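Side-chain contacts in neurotoxin (Clostridium botulinum, PDB 2QN0), which cleaves SNARE proteins, probably both syntaxin and SNAP-25, as the zinc-dependent light-chain protease of botulinum neurotoxin type C1: residues F8-P13 with S81-F86; I19-T24 with N144-T149; V263-A268 with I374-V379; T277-L280 with A285-Y288. All blocks are in the same frame, centred on the assembly; numbering follows the deposited sequence.

How the interactions relate
Interactions 1 and 2 lie on one side of the chain's centre, 3 and 4 on the opposite side. The first two have centres 18 Å apart and alternate along the chain; they meet where F8, D12 and P13 pack on I19 of strand 19-23, so the N-terminal loop, helix 80-97 and the large mixed sheet form one continuous region. Interactions 3 and 4, with centres 15 Å apart, are nested, 4 within the loop closed by 3. Helix 267-273, which carries the zinc ligand E269, begins in interaction 3 and leads toward interaction 4; the two also touch, I374 on T277 and L265 on L280. Interaction 3 approaches the zinc site; interactions 1 and 2 are peripheral, their centres about 34 Å and 39 Å from that of interaction 3.

Interaction 1 (F8-P13 with S81-F86); sequences FNYSDP and SDKDTF
N9 comes to D84 through its backbone, with N9 CA 3.4 Å from D84 OD1, while its side chain turns back into its own loop. There N9 ND2 donates to D12 OD1 (3.2 Å) in the plane of the N9 amide, and N9 N meets D12 OD2 (2.9 Å) from above the carboxylate plane. The amide oxygen of N9 takes a hydrogen bond from K88, which also forms a salt bridge with D84. Y10 carries most of the contact. Its backbone N-H points almost straight at D84 (N to OD1 2.7 Å, angle 169°) and meets this oxygen nearly along the C-O axis. With CG anti to its backbone N (chi1 -173°), the Y10 ring lies beside K83, whose CB sits over the ring centre, 4.0 Å from the centroid, in a CH-pi contact. The extended K83 chain runs on toward the phenol end, where CD is 3.7 Å from Y10 OH. One water joins that hydroxyl to K83 NZ, donating to OH and accepting from the ammonium, which also has a salt bridge with D48. At S11 a second water accepts from the backbone N and donates weakly to D84 OD1. D12 N closes on N9 O (3.0 Å), completing the type I beta turn that docks against the N-terminal part of helix 80-97.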
# COMPACT_ATOMS: atom_id res chain seq x y z
N PHE A 8 5.52 18.33 5.50
CA PHE A 8 6.18 18.95 4.36
C PHE A 8 5.27 19.87 3.55
O PHE A 8 4.05 19.77 3.61
CB PHE A 8 6.67 17.89 3.37
CG PHE A 8 7.63 16.90 3.95
CD1 PHE A 8 8.95 17.25 4.21
CD2 PHE A 8 7.22 15.59 4.18
CE1 PHE A 8 9.85 16.31 4.69
CE2 PHE A 8 8.12 14.64 4.67
CZ PHE A 8 9.44 15.00 4.92
N ASN A 9 5.93 20.73 2.78
CA ASN A 9 5.29 21.63 1.83
C ASN A 9 6.02 21.12 0.60
O ASN A 9 7.22 20.83 0.68
CB ASN A 9 5.66 23.09 2.06
CG ASN A 9 5.07 23.66 3.32
OD1 ASN A 9 3.85 23.69 3.48
ND2 ASN A 9 5.92 24.12 4.22
N TYR A 10 5.34 20.99 -0.53
CA TYR A 10 6.00 20.49 -1.72
C TYR A 10 7.22 21.34 -2.08
O TYR A 10 8.21 20.83 -2.61
CB TYR A 10 5.04 20.46 -2.91
CG TYR A 10 5.63 19.79 -4.12
CD1 TYR A 10 5.85 18.41 -4.14
CD2 TYR A 10 5.99 20.53 -5.25
CE1 TYR A 10 6.43 17.79 -5.24
CE2 TYR A 10 6.58 19.92 -6.36
CZ TYR A 10 6.79 18.54 -6.35
OH TYR A 10 7.37 17.93 -7.43
N SER A 11 7.13 22.63 -1.79
CA SER A 11 8.21 23.57 -2.10
C SER A 11 9.42 23.51 -1.17
O SER A 11 10.44 24.14 -1.46
CB SER A 11 7.66 25.00 -2.10
OG SER A 11 7.11 25.33 -0.83
N ASP A 12 9.32 22.77 -0.07
CA ASP A 12 10.45 22.68 0.86
C ASP A 12 11.71 22.23 0.14
O ASP A 12 11.68 21.34 -0.70
CB ASP A 12 10.13 21.73 2.02
CG ASP A 12 9.09 22.29 2.97
OD1 ASP A 12 8.80 23.50 2.89
OD2 ASP A 12 8.57 21.52 3.81
N PRO A 13 12.86 22.85 0.48
CA PRO A 13 14.16 22.55 -0.12
C PRO A 13 14.68 21.14 0.15
O PRO A 13 14.43 20.56 1.20
CB PRO A 13 15.08 23.60 0.50
CG PRO A 13 14.16 24.70 0.91
CD PRO A 13 12.99 23.94 1.46
N SER A 81 0.87 22.95 -7.18
CA SER A 81 -0.17 23.22 -6.20
C SER A 81 -0.92 21.93 -5.88
O SER A 81 -1.26 21.66 -4.73
CB SER A 81 -1.14 24.27 -6.74
OG SER A 81 -2.13 24.58 -5.78
N ASP A 82 -1.20 21.15 -6.92
CA ASP A 82 -1.90 19.88 -6.77
C ASP A 82 -1.05 18.91 -5.96
O ASP A 82 -1.55 18.22 -5.08
CB ASP A 82 -2.18 19.26 -8.15
CG ASP A 82 -3.55 19.62 -8.68
OD1 ASP A 82 -3.96 20.79 -8.56
OD2 ASP A 82 -4.22 18.72 -9.23
N LYS A 83 0.24 18.87 -6.27
CA LYS A 83 1.17 17.98 -5.59
C LYS A 83 1.29 18.32 -4.11
O LYS A 83 1.39 17.43 -3.27
CB LYS A 83 2.53 18.03 -6.27
CG LYS A 83 2.49 17.56 -7.71
CD LYS A 83 3.86 17.55 -8.36
CE LYS A 83 3.78 16.96 -9.77
NZ LYS A 83 5.11 16.85 -10.42
N ASP A 84 1.28 19.62 -3.80
CA ASP A 84 1.39 20.05 -2.42
C ASP A 84 0.18 19.55 -1.63
O ASP A 84 0.31 19.05 -0.51
CB ASP A 84 1.45 21.59 -2.35
CG ASP A 84 1.68 22.09 -0.94
OD1 ASP A 84 2.79 21.89 -0.41
OD2 ASP A 84 0.75 22.69 -0.37
N THR A 85 -1.00 19.71 -2.21
CA THR A 85 -2.23 19.27 -1.56
C THR A 85 -2.22 17.75 -1.37
O THR A 85 -2.55 17.26 -0.29
CB THR A 85 -3.46 19.69 -2.38
OG1 THR A 85 -3.56 21.12 -2.36
CG2 THR A 85 -4.73 19.09 -1.80
N PHE A 86 -1.83 17.03 -2.41
CA PHE A 86 -1.77 15.56 -2.35
C PHE A 86 -0.81 15.14 -1.24
O PHE A 86 -1.13 14.28 -0.42
CB PHE A 86 -1.29 14.99 -3.68
CG PHE A 86 -1.16 13.49 -3.69
CD1 PHE A 86 -2.28 12.68 -3.88
CD2 PHE A 86 0.08 12.90 -3.50
CE1 PHE A 86 -2.16 11.29 -3.89
CE2 PHE A 86 0.21 11.50 -3.50
CZ PHE A 86 -0.92 10.70 -3.70
O HOH W 1 6.84 19.09 -9.83
O HOH W 2 4.43 23.96 -1.69

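Interaction 2 (I19-T24 with N144-T149); sequences ILYLDT and NNWVKT
The Y21 ring receives the six-membered ring of W146 on one face, W146 CH2 standing 3.5 Å above the Y21 ring plane over its centre. W146 leads with the CZ3-CH2 edge: CZ3 is 3.5 Å from Y21 CG and also meets Y21 CB, while CH2 reaches CD1 on the phenol ring. The planes are inclined at 57° and the centroids lie 4.8 Å apart, an edge-to-face pair tilted well away from the perpendicular. No hydrogen bond joins the two segments, and these two aromatic side chains make the whole contact. In W146 the indole swings to the side of the backbone N, with CG anti to the carbonyl carbon (chi1 -67°). The two rings bridge a wide gap, for the CA atoms of Y21 and W146 are 9.6 Å apart. The Y21 hydroxyl accepts a weak hydrogen bond from R141 NH1, and the W146 side chain also packs on R141. Between strands 19-23 and 146-152 lies strand 136-141, antiparallel to both, so the pair spans this intervening strand at one edge of the mixed sheet, where 146-152 is outermost; K35 of strand 34-38 and the loop residue V14 pack on Y21, and P33 packs on W146.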
# COMPACT_ATOMS: atom_id res chain seq x y z
N ILE A 19 14.16 14.99 2.03
CA ILE A 19 13.65 15.52 0.76
C ILE A 19 14.76 15.37 -0.27
O ILE A 19 15.85 15.92 -0.11
CB ILE A 19 13.23 17.00 0.90
CG1 ILE A 19 12.18 17.14 2.00
CG2 ILE A 19 12.68 17.51 -0.43
CD1 ILE A 19 11.61 18.54 2.17
N LEU A 20 14.48 14.60 -1.31
CA LEU A 20 15.46 14.32 -2.36
C LEU A 20 14.77 14.19 -3.71
O LEU A 20 13.55 14.14 -3.80
CB LEU A 20 16.16 12.99 -2.08
CG LEU A 20 16.74 12.66 -0.71
CD1 LEU A 20 17.09 11.18 -0.64
CD2 LEU A 20 17.97 13.51 -0.47
N TYR A 21 15.59 14.12 -4.76
CA TYR A 21 15.10 13.91 -6.11
C TYR A 21 15.50 12.48 -6.43
O TYR A 21 16.67 12.12 -6.29
CB TYR A 21 15.77 14.88 -7.09
CG TYR A 21 15.08 16.23 -7.14
CD1 TYR A 21 13.89 16.40 -7.84
CD2 TYR A 21 15.62 17.32 -6.47
CE1 TYR A 21 13.23 17.63 -7.86
CE2 TYR A 21 14.97 18.56 -6.49
CZ TYR A 21 13.78 18.70 -7.18
OH TYR A 21 13.14 19.92 -7.18
N LEU A 22 14.53 11.67 -6.83
CA LEU A 22 14.79 10.27 -7.12
C LEU A 22 14.45 9.86 -8.54
O LEU A 22 13.61 10.47 -9.20
CB LEU A 22 13.97 9.38 -6.17
CG LEU A 22 14.14 9.55 -4.66
CD1 LEU A 22 13.09 8.70 -3.93
CD2 LEU A 22 15.54 9.15 -4.25
N ASP A 23 15.13 8.82 -9.02
CA ASP A 23 14.87 8.27 -10.34
C ASP A 23 14.64 6.79 -10.05
O ASP A 23 15.59 6.06 -9.76
CB ASP A 23 16.08 8.42 -11.26
CG ASP A 23 15.78 7.99 -12.68
OD1 ASP A 23 14.93 7.09 -12.86
OD2 ASP A 23 16.40 8.54 -13.62
N THR A 24 13.39 6.36 -10.12
CA THR A 24 13.05 4.97 -9.84
C THR A 24 13.24 4.05 -11.03
O THR A 24 13.25 2.83 -10.88
CB THR A 24 11.58 4.84 -9.40
OG1 THR A 24 10.73 5.22 -10.48
CG2 THR A 24 11.30 5.75 -8.21
N ASN A 144 22.34 21.94 -16.99
CA ASN A 144 21.03 21.62 -17.53
C ASN A 144 20.81 20.11 -17.53
O ASN A 144 20.09 19.58 -18.37
CB ASN A 144 20.90 22.18 -18.95
CG ASN A 144 22.06 21.78 -19.85
OD1 ASN A 144 22.77 22.64 -20.38
ND2 ASN A 144 22.27 20.48 -20.02
N ASN A 145 21.42 19.44 -16.56
CA ASN A 145 21.31 17.99 -16.46
C ASN A 145 21.22 17.50 -15.02
O ASN A 145 21.33 18.28 -14.07
CB ASN A 145 22.50 17.32 -17.14
CG ASN A 145 22.68 17.77 -18.58
OD1 ASN A 145 21.80 17.55 -19.42
ND2 ASN A 145 23.81 18.40 -18.87
N TRP A 146 21.01 16.19 -14.87
CA TRP A 146 20.92 15.57 -13.55
C TRP A 146 21.99 14.49 -13.44
O TRP A 146 22.23 13.75 -14.39
CB TRP A 146 19.54 14.92 -13.35
CG TRP A 146 18.41 15.89 -13.27
CD1 TRP A 146 17.73 16.45 -14.31
CD2 TRP A 146 17.83 16.42 -12.07
NE1 TRP A 146 16.74 17.29 -13.83
CE2 TRP A 146 16.78 17.29 -12.46
CE3 TRP A 146 18.08 16.24 -10.70
CZ2 TRP A 146 15.99 17.97 -11.53
CZ3 TRP A 146 17.29 16.92 -9.78
CH2 TRP A 146 16.26 17.78 -10.20
N VAL A 147 22.62 14.41 -12.28
CA VAL A 147 23.66 13.41 -12.06
C VAL A 147 23.40 12.61 -10.79
O VAL A 147 23.00 13.15 -9.77
CB VAL A 147 25.06 14.06 -11.96
CG1 VAL A 147 25.12 14.99 -10.76
CG2 VAL A 147 26.13 12.98 -11.86
N LYS A 148 23.64 11.30 -10.88
CA LYS A 148 23.45 10.43 -9.73
C LYS A 148 24.51 10.70 -8.68
O LYS A 148 25.69 10.83 -9.00
CB LYS A 148 23.52 8.96 -10.18
CG LYS A 148 23.42 7.96 -9.04
CD LYS A 148 23.34 6.54 -9.57
CE LYS A 148 23.32 5.53 -8.44
NZ LYS A 148 23.15 4.14 -8.95
N THR A 149 24.09 10.80 -7.42
CA THR A 149 25.01 11.06 -6.33
C THR A 149 24.99 9.91 -5.33
O THR A 149 25.77 9.89 -4.37
CB THR A 149 24.64 12.35 -5.58
OG1 THR A 149 23.30 12.23 -5.08
CG2 THR A 149 24.72 13.54 -6.52

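Interaction 3 (V263-A268 with I374-V379); sequences VKLEYA and IYLSNV
L265 divides its two methyl groups between neighbouring residues of the 374-379 loop. L265 CD1 meets the phenol ring of Y375 obliquely, 3.5 Å from Y375 CD2 and 3.9 Å from Y375 CE2. The other methyl, L265 CD2, meets L376 CD1 at 4.0 Å. The same L376 methyl also touches V263, whose CG1 lies 4.2 Å away, so the L376 tip rests against two residues on the same side of strand 261-266. All these touches are apolar, and no hydrogen bond crosses between the segments. Chi1 of 179° places the Y375 ring anti to the backbone N, extended from the turn toward L265. The Y375 side chain comes within about 4 Å of the zinc ion and packs on E269 and F273, so this cluster adjoins the active site of a zinc metalloprotease of the HExxH type, in which H229, H233 and E269 bind the metal. E269 belongs to helix 267-273, which starts directly after the strand with E266 as its N-cap residue. Further out, backbone hydrogen bonds between V263 and S251 and between L265 and I249 hold strand 261-266 in an antiparallel hairpin. On the loop side a type I beta turn from I374 to S377, closed by S377 N to I374 O (3.1 Å), presents Y375 and L376. Beyond it, L376 O accepts from the T253 hydroxyl, and N378 OD1 is hydrogen-bonded to the S254 hydroxyl.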
# COMPACT_ATOMS: atom_id res chain seq x y z
N VAL A 263 -16.06 -11.52 -12.16
CA VAL A 263 -14.71 -11.04 -11.92
C VAL A 263 -13.90 -12.13 -11.24
O VAL A 263 -14.44 -12.98 -10.53
CB VAL A 263 -14.72 -9.79 -11.01
CG1 VAL A 263 -15.38 -10.13 -9.67
CG2 VAL A 263 -13.31 -9.29 -10.78
N LYS A 264 -12.59 -12.12 -11.47
CA LYS A 264 -11.71 -13.10 -10.83
C LYS A 264 -11.13 -12.47 -9.58
O LYS A 264 -10.16 -11.71 -9.65
CB LYS A 264 -10.58 -13.51 -11.79
CG LYS A 264 -11.05 -14.31 -12.99
CD LYS A 264 -9.88 -14.78 -13.83
CE LYS A 264 -10.36 -15.63 -15.00
NZ LYS A 264 -9.23 -16.13 -15.83
N LEU A 265 -11.74 -12.77 -8.44
CA LEU A 265 -11.30 -12.23 -7.15
C LEU A 265 -9.98 -12.86 -6.71
O LEU A 265 -9.91 -14.06 -6.42
CB LEU A 265 -12.38 -12.47 -6.09
CG LEU A 265 -12.09 -11.96 -4.67
CD1 LEU A 265 -11.82 -10.46 -4.71
CD2 LEU A 265 -13.26 -12.27 -3.77
N GLU A 266 -8.94 -12.04 -6.66
CA GLU A 266 -7.62 -12.52 -6.25
C GLU A 266 -7.55 -12.83 -4.76
O GLU A 266 -8.14 -12.12 -3.94
CB GLU A 266 -6.55 -11.49 -6.59
CG GLU A 266 -6.54 -11.06 -8.05
CD GLU A 266 -5.44 -10.06 -8.33
OE1 GLU A 266 -5.18 -9.20 -7.46
OE2 GLU A 266 -4.84 -10.11 -9.42
N TYR A 267 -6.84 -13.90 -4.41
CA TYR A 267 -6.70 -14.27 -3.02
C TYR A 267 -5.95 -13.16 -2.28
O TYR A 267 -6.12 -12.98 -1.08
CB TYR A 267 -5.98 -15.61 -2.90
CG TYR A 267 -6.83 -16.79 -3.34
CD1 TYR A 267 -8.14 -16.61 -3.77
CD2 TYR A 267 -6.33 -18.09 -3.30
CE1 TYR A 267 -8.94 -17.69 -4.15
CE2 TYR A 267 -7.12 -19.19 -3.68
CZ TYR A 267 -8.42 -18.97 -4.10
OH TYR A 267 -9.21 -20.04 -4.45
N ALA A 268 -5.12 -12.42 -3.01
CA ALA A 268 -4.36 -11.32 -2.41
C ALA A 268 -5.34 -10.26 -1.89
O ALA A 268 -5.11 -9.65 -0.84
CB ALA A 268 -3.43 -10.71 -3.46
N ILE A 374 -18.14 -6.29 2.42
CA ILE A 374 -17.30 -7.21 1.66
C ILE A 374 -16.50 -6.43 0.62
O ILE A 374 -16.89 -5.33 0.22
CB ILE A 374 -18.13 -8.29 0.92
CG1 ILE A 374 -19.27 -7.64 0.14
CG2 ILE A 374 -18.65 -9.32 1.92
CD1 ILE A 374 -20.03 -8.60 -0.76
N TYR A 375 -15.39 -7.00 0.19
CA TYR A 375 -14.54 -6.35 -0.81
C TYR A 375 -15.32 -6.09 -2.10
O TYR A 375 -15.13 -5.07 -2.76
CB TYR A 375 -13.32 -7.22 -1.10
CG TYR A 375 -12.39 -6.62 -2.13
CD1 TYR A 375 -11.62 -5.49 -1.85
CD2 TYR A 375 -12.28 -7.19 -3.41
CE1 TYR A 375 -10.77 -4.94 -2.81
CE2 TYR A 375 -11.44 -6.64 -4.37
CZ TYR A 375 -10.68 -5.51 -4.06
OH TYR A 375 -9.84 -4.97 -5.01
N LEU A 376 -16.20 -7.02 -2.46
CA LEU A 376 -16.99 -6.87 -3.68
C LEU A 376 -18.36 -6.23 -3.48
O LEU A 376 -19.29 -6.50 -4.24
CB LEU A 376 -17.15 -8.23 -4.37
CG LEU A 376 -15.85 -8.89 -4.85
CD1 LEU A 376 -16.17 -10.23 -5.52
CD2 LEU A 376 -15.13 -7.96 -5.82
N SER A 377 -18.49 -5.39 -2.46
CA SER A 377 -19.76 -4.69 -2.22
C SER A 377 -20.07 -3.89 -3.47
O SER A 377 -19.17 -3.36 -4.11
CB SER A 377 -19.64 -3.72 -1.04
OG SER A 377 -19.76 -4.37 0.22
N ASN A 378 -21.35 -3.80 -3.83
CA ASN A 378 -21.72 -3.01 -5.00
C ASN A 378 -21.32 -1.57 -4.68
O ASN A 378 -21.36 -1.16 -3.53
CB ASN A 378 -23.22 -3.09 -5.26
CG ASN A 378 -23.68 -4.50 -5.55
OD1 ASN A 378 -22.93 -5.30 -6.09
ND2 ASN A 378 -24.93 -4.79 -5.21
N VAL A 379 -20.93 -0.82 -5.70
CA VAL A 379 -20.53 0.56 -5.48
C VAL A 379 -21.39 1.53 -6.27
O VAL A 379 -22.07 1.16 -7.22
CB VAL A 379 -19.04 0.78 -5.84
CG1 VAL A 379 -18.17 -0.12 -4.97
CG2 VAL A 379 -18.80 0.47 -7.31

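Interaction 4 (T277-L280 with A285-Y288); sequences TIDL and ARKY
R286 lays one face of its guanidinium against the backbone of I278 and D279. These two residues belong to a short 3-10 turn, closed by L280 N donating to T277 O (2.9 Å), which follows helix 267-273; R286 projects from the first turn of the next helix, 283-304, and reaches back over the 3-10 turn. The closely packed part lies at I278. I278 CG2, anti to the backbone N, meets R286 CD at 3.7 Å, and the two side chains cross at about a right angle. Y271 of helix 267-273 packs on both of them. The carbonyl oxygen I278 O lies over the guanidinium face, 3.5 Å from R286 NE, without accepting a bond from it. NE instead donates to I281 O in the connecting loop, which helps to fix the rotation of the flat group. A bend at chi3 (-101°) turns the end of the R286 chain across the turn. The looser side is at the exposed D279. This side chain starts out away from the helix, but its carboxylate comes back toward R286, inclined at 63° to the guanidinium plane. D279 OD1 and R286 NH2 are 3.7 Å apart, a long salt bridge; the oxygen stands off the plane of the guanidinium, and the pair is joined by charge alone and not by a directed N-H. A water supplies the directed link: at the guanidinium edge and in its plane, it accepts from R286 NH2 at 2.8 Å and donates to D279 OD1 at 3.1 Å.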
# COMPACT_ATOMS: atom_id res chain seq x y z
N THR A 277 -14.58 -13.25 4.67
CA THR A 277 -14.25 -13.45 3.27
C THR A 277 -13.08 -14.41 3.09
O THR A 277 -12.97 -15.08 2.06
CB THR A 277 -13.89 -12.10 2.58
OG1 THR A 277 -15.06 -11.30 2.49
CG2 THR A 277 -13.32 -12.33 1.18
N ILE A 278 -12.20 -14.47 4.08
CA ILE A 278 -11.04 -15.35 4.02
C ILE A 278 -11.49 -16.80 3.80
O ILE A 278 -10.79 -17.59 3.18
CB ILE A 278 -10.21 -15.25 5.32
CG1 ILE A 278 -9.50 -13.88 5.36
CG2 ILE A 278 -9.18 -16.38 5.38
CD1 ILE A 278 -8.77 -13.59 6.65
N ASP A 279 -12.68 -17.13 4.30
CA ASP A 279 -13.21 -18.48 4.16
C ASP A 279 -13.55 -18.85 2.72
O ASP A 279 -13.82 -20.02 2.42
CB ASP A 279 -14.45 -18.66 5.04
CG ASP A 279 -14.12 -18.57 6.52
OD1 ASP A 279 -13.10 -19.16 6.94
OD2 ASP A 279 -14.88 -17.93 7.27
N LEU A 280 -13.55 -17.87 1.82
CA LEU A 280 -13.83 -18.15 0.41
C LEU A 280 -12.67 -18.94 -0.17
O LEU A 280 -12.83 -19.66 -1.16
CB LEU A 280 -14.03 -16.85 -0.38
CG LEU A 280 -15.31 -16.05 -0.12
CD1 LEU A 280 -15.34 -14.82 -1.02
CD2 LEU A 280 -16.53 -16.93 -0.39
N ALA A 285 -6.10 -24.77 0.48
CA ALA A 285 -5.29 -23.83 -0.30
C ALA A 285 -4.64 -22.81 0.63
O ALA A 285 -3.48 -22.43 0.43
CB ALA A 285 -6.17 -23.11 -1.34
N ARG A 286 -5.37 -22.36 1.64
CA ARG A 286 -4.81 -21.41 2.60
C ARG A 286 -3.59 -22.05 3.27
O ARG A 286 -2.54 -21.42 3.41
CB ARG A 286 -5.83 -21.04 3.67
CG ARG A 286 -6.90 -20.06 3.21
CD ARG A 286 -7.84 -19.73 4.36
NE ARG A 286 -9.09 -20.48 4.26
CZ ARG A 286 -9.82 -20.86 5.29
NH1 ARG A 286 -9.43 -20.57 6.53
NH2 ARG A 286 -10.95 -21.52 5.10
N LYS A 287 -3.73 -23.30 3.68
CA LYS A 287 -2.64 -24.03 4.32
C LYS A 287 -1.46 -24.19 3.37
O LYS A 287 -0.31 -24.06 3.77
CB LYS A 287 -3.12 -25.41 4.79
CG LYS A 287 -4.16 -25.38 5.89
CD LYS A 287 -3.60 -24.79 7.18
CE LYS A 287 -4.65 -24.80 8.28
NZ LYS A 287 -5.14 -26.18 8.56
N TYR A 288 -1.77 -24.48 2.11
CA TYR A 288 -0.74 -24.65 1.09
C TYR A 288 0.15 -23.41 0.98
O TYR A 288 1.38 -23.51 1.02
CB TYR A 288 -1.40 -24.94 -0.26
CG TYR A 288 -0.45 -24.92 -1.43
CD1 TYR A 288 0.39 -26.00 -1.69
CD2 TYR A 288 -0.39 -23.81 -2.28
CE1 TYR A 288 1.28 -25.97 -2.77
CE2 TYR A 288 0.49 -23.77 -3.35
CZ TYR A 288 1.32 -24.85 -3.59
OH TYR A 288 2.20 -24.81 -4.65
O HOH W 3 -12.29 -22.14 7.47